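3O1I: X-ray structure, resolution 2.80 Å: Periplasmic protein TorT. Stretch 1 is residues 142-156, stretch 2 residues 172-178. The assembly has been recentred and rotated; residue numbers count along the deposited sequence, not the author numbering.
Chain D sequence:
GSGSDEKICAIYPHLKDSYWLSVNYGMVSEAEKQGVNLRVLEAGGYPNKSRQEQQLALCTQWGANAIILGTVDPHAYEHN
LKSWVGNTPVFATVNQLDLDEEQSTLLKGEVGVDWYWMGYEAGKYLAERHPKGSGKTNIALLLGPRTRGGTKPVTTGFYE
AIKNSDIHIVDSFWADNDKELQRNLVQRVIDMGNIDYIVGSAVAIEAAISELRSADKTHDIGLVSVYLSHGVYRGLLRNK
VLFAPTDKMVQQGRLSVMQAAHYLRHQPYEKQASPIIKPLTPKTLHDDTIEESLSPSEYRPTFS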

# COMPACT_ATOMS: atom_id res chain seq x y z
N LEU D 142 17.72 12.22 -22.93
CA LEU D 142 16.73 11.75 -21.97
C LEU D 142 16.08 12.96 -21.31
O LEU D 142 16.25 13.22 -20.12
CB LEU D 142 17.38 10.87 -20.90
CG LEU D 142 18.17 9.65 -21.38
CD1 LEU D 142 18.59 8.83 -20.17
CD2 LEU D 142 17.34 8.80 -22.33
N LEU D 143 15.32 13.70 -22.11
CA LEU D 143 14.65 14.91 -21.67
C LEU D 143 13.50 14.73 -20.70
O LEU D 143 13.51 15.30 -19.61
CB LEU D 143 14.18 15.68 -22.91
CG LEU D 143 15.36 15.98 -23.85
CD1 LEU D 143 14.87 16.68 -25.11
CD2 LEU D 143 16.39 16.82 -23.10
N GLY D 144 12.49 13.95 -21.09
CA GLY D 144 11.36 13.74 -20.21
C GLY D 144 10.15 13.23 -20.95
O GLY D 144 10.29 12.54 -21.96
N PRO D 145 8.93 13.56 -20.48
CA PRO D 145 7.68 13.12 -21.11
C PRO D 145 7.48 13.55 -22.57
O PRO D 145 8.36 13.36 -23.42
CB PRO D 145 6.61 13.66 -20.16
CG PRO D 145 7.27 14.84 -19.53
CD PRO D 145 8.66 14.35 -19.27
N ARG D 146 6.31 14.10 -22.88
CA ARG D 146 5.99 14.55 -24.23
C ARG D 146 5.13 15.80 -24.26
O ARG D 146 4.27 15.95 -25.13
CB ARG D 146 5.30 13.43 -25.01
CG ARG D 146 6.23 12.42 -25.66
CD ARG D 146 6.99 13.02 -26.85
NE ARG D 146 6.09 13.56 -27.87
CZ ARG D 146 6.48 14.03 -29.06
NH1 ARG D 146 7.76 14.03 -29.39
NH2 ARG D 146 5.58 14.50 -29.91
N THR D 147 5.34 16.70 -23.30
CA THR D 147 4.59 17.96 -23.23
C THR D 147 5.28 19.13 -22.51
O THR D 147 6.08 19.83 -23.14
CB THR D 147 3.20 17.73 -22.59
OG1 THR D 147 2.50 16.68 -23.28
CG2 THR D 147 2.34 19.00 -22.67
N ARG D 148 5.00 19.35 -21.22
CA ARG D 148 5.57 20.47 -20.44
C ARG D 148 7.03 20.86 -20.70
O ARG D 148 7.94 20.29 -20.08
CB ARG D 148 5.39 20.21 -18.93
CG ARG D 148 5.78 21.37 -18.01
CD ARG D 148 7.25 21.33 -17.55
NE ARG D 148 7.68 22.54 -16.85
CZ ARG D 148 8.82 22.66 -16.17
NH1 ARG D 148 9.67 21.64 -16.10
NH2 ARG D 148 9.13 23.80 -15.57
N GLY D 149 7.22 21.81 -21.60
CA GLY D 149 8.56 22.31 -21.96
C GLY D 149 9.70 21.31 -21.81
O GLY D 149 10.83 21.65 -21.46
N GLY D 150 9.37 20.06 -22.13
CA GLY D 150 10.34 19.00 -22.00
C GLY D 150 10.67 18.41 -23.35
O GLY D 150 11.52 17.53 -23.46
N THR D 151 9.97 18.90 -24.37
CA THR D 151 10.19 18.45 -25.74
C THR D 151 10.50 19.64 -26.65
O THR D 151 11.38 20.45 -26.34
CB THR D 151 8.96 17.67 -26.31
OG1 THR D 151 8.56 16.65 -25.38
CG2 THR D 151 9.31 16.99 -27.65
N LYS D 152 9.76 19.76 -27.75
CA LYS D 152 9.95 20.81 -28.74
C LYS D 152 10.43 22.17 -28.22
O LYS D 152 11.21 22.87 -28.88
CB LYS D 152 8.67 20.91 -29.58
CG LYS D 152 8.25 19.51 -30.00
CD LYS D 152 7.36 19.42 -31.21
CE LYS D 152 7.20 17.96 -31.61
NZ LYS D 152 6.31 17.76 -32.78
N PRO D 153 9.99 22.57 -27.02
CA PRO D 153 10.49 23.86 -26.55
C PRO D 153 12.00 23.77 -26.34
O PRO D 153 12.78 24.50 -26.96
CB PRO D 153 9.73 24.06 -25.24
CG PRO D 153 8.42 23.38 -25.52
CD PRO D 153 8.84 22.12 -26.22
N VAL D 154 12.41 22.85 -25.46
CA VAL D 154 13.82 22.61 -25.15
C VAL D 154 14.56 21.93 -26.30
O VAL D 154 15.73 22.22 -26.56
CB VAL D 154 13.97 21.73 -23.89
CG1 VAL D 154 15.38 21.19 -23.78
CG2 VAL D 154 13.63 22.53 -22.67
N THR D 155 13.88 21.01 -26.97
CA THR D 155 14.47 20.30 -28.09
C THR D 155 15.01 21.29 -29.12
O THR D 155 16.22 21.42 -29.28
CB THR D 155 13.43 19.36 -28.78
OG1 THR D 155 13.02 18.35 -27.86
CG2 THR D 155 14.02 18.70 -30.02
N THR D 156 14.12 22.00 -29.81
CA THR D 156 14.54 22.97 -30.81
C THR D 156 15.64 23.87 -30.25
O THR D 156 16.56 24.25 -30.96
CB THR D 156 13.35 23.82 -31.32
OG1 THR D 156 12.41 22.96 -31.98
CG2 THR D 156 13.83 24.88 -32.30
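Stretch 2 (172-178) SFWADND

Stretch 2 runs in an extended but irregular conformation, neither helix nor strand over its length, alongside the first residues of stretch 1. The register advances in the same sense in both: the CA atoms of L142 and F173 lie 5.3 Å apart, those of G144 and W174 5.2 Å, and those of P145 and D176 4.5 Å. The two segments therefore run side by side in the same direction, and the contact buries 535 Å² in all, both sides summed.

The CB of L142 points sideways, yet the m,t rotamer brings CD2 to 3.5 Å from CB of F173, near the plane of that ring at its edge. L143 then sets CB 3.8 Å from CZ3 of W174, an apolar touch on the residue that stretch 1 covers most.

G144 carries the strictest local requirement. Its O accepts the one hydrogen bond between the stretches, from N of A175 at 3.1 Å and a nearly straight 160°, and also lies 3.3 Å from CA of W174. Its backbone angles, 161/-150, by themselves call for glycine; a CB here would also clash with OD1 of N177 and CD of P145. P145 has no amide hydrogen to offer, so its N lies 3.1 Å from O of A175 without a hydrogen bond, while its CD packs 3.4 Å from ND2 of N177.

R146 covers a face of the W174 indole: CD lies 4.2 Å from the centroid of the five-membered ring, a CH-pi contact, whereas its guanidinium is too distant for more than weak attraction. After T147 and R148, out of reach, contact resumes at G150 and T151, whose O and OG1 respectively each lie 3.7 Å from CZ3 of W174. From the helix that follows, T155 points toward stretch 2 and brings OG1 to 4.1 Å from CH2 of W174, at the ring edge.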

# COMPACT_ATOMS: atom_id res chain seq x y z
N SER D 172 16.76 9.17 -28.71
CA SER D 172 16.13 9.90 -27.63
C SER D 172 15.05 9.04 -26.98
O SER D 172 14.26 8.41 -27.67
CB SER D 172 15.51 11.19 -28.18
OG SER D 172 15.02 12.01 -27.13
N PHE D 173 15.03 9.02 -25.65
CA PHE D 173 14.05 8.23 -24.92
C PHE D 173 13.16 9.10 -24.06
O PHE D 173 13.63 9.86 -23.21
CB PHE D 173 14.74 7.17 -24.06
CG PHE D 173 15.62 6.24 -24.85
CD1 PHE D 173 16.97 6.51 -25.00
CD2 PHE D 173 15.07 5.16 -25.53
CE1 PHE D 173 17.77 5.71 -25.81
CE2 PHE D 173 15.86 4.36 -26.34
CZ PHE D 173 17.21 4.64 -26.49
N TRP D 174 11.86 8.97 -24.27
CA TRP D 174 10.88 9.74 -23.53
C TRP D 174 10.27 8.90 -22.42
O TRP D 174 10.16 7.69 -22.54
CB TRP D 174 9.80 10.25 -24.48
CG TRP D 174 10.37 10.86 -25.72
CD1 TRP D 174 10.55 10.26 -26.93
CD2 TRP D 174 10.88 12.19 -25.85
NE1 TRP D 174 11.14 11.13 -27.81
CE2 TRP D 174 11.36 12.33 -27.17
CE3 TRP D 174 10.99 13.28 -24.97
CZ2 TRP D 174 11.94 13.52 -27.65
CZ3 TRP D 174 11.56 14.46 -25.44
CH2 TRP D 174 12.03 14.57 -26.77
N ALA D 175 9.86 9.56 -21.35
CA ALA D 175 9.26 8.89 -20.21
C ALA D 175 9.02 9.94 -19.15
O ALA D 175 9.76 10.91 -19.06
CB ALA D 175 10.18 7.83 -19.67
N ASP D 176 7.99 9.75 -18.35
CA ASP D 176 7.68 10.72 -17.31
C ASP D 176 8.90 10.97 -16.42
O ASP D 176 9.83 10.17 -16.37
CB ASP D 176 6.49 10.22 -16.49
CG ASP D 176 5.30 9.84 -17.37
OD1 ASP D 176 4.88 10.66 -18.22
OD2 ASP D 176 4.78 8.71 -17.22
N ASN D 177 8.91 12.10 -15.72
CA ASN D 177 10.05 12.40 -14.88
C ASN D 177 10.00 11.76 -13.51
O ASN D 177 9.98 12.42 -12.48
CB ASN D 177 10.26 13.91 -14.76
CG ASN D 177 10.66 14.54 -16.09
OD1 ASN D 177 11.55 14.04 -16.79
ND2 ASN D 177 10.01 15.65 -16.44
N ASP D 178 9.98 10.43 -13.52
CA ASP D 178 9.99 9.64 -12.31
C ASP D 178 11.42 9.12 -12.28
O ASP D 178 11.94 8.69 -13.31
CB ASP D 178 9.01 8.47 -12.45
CG ASP D 178 8.84 7.67 -11.17
OD1 ASP D 178 9.85 7.30 -10.53
OD2 ASP D 178 7.67 7.42 -10.80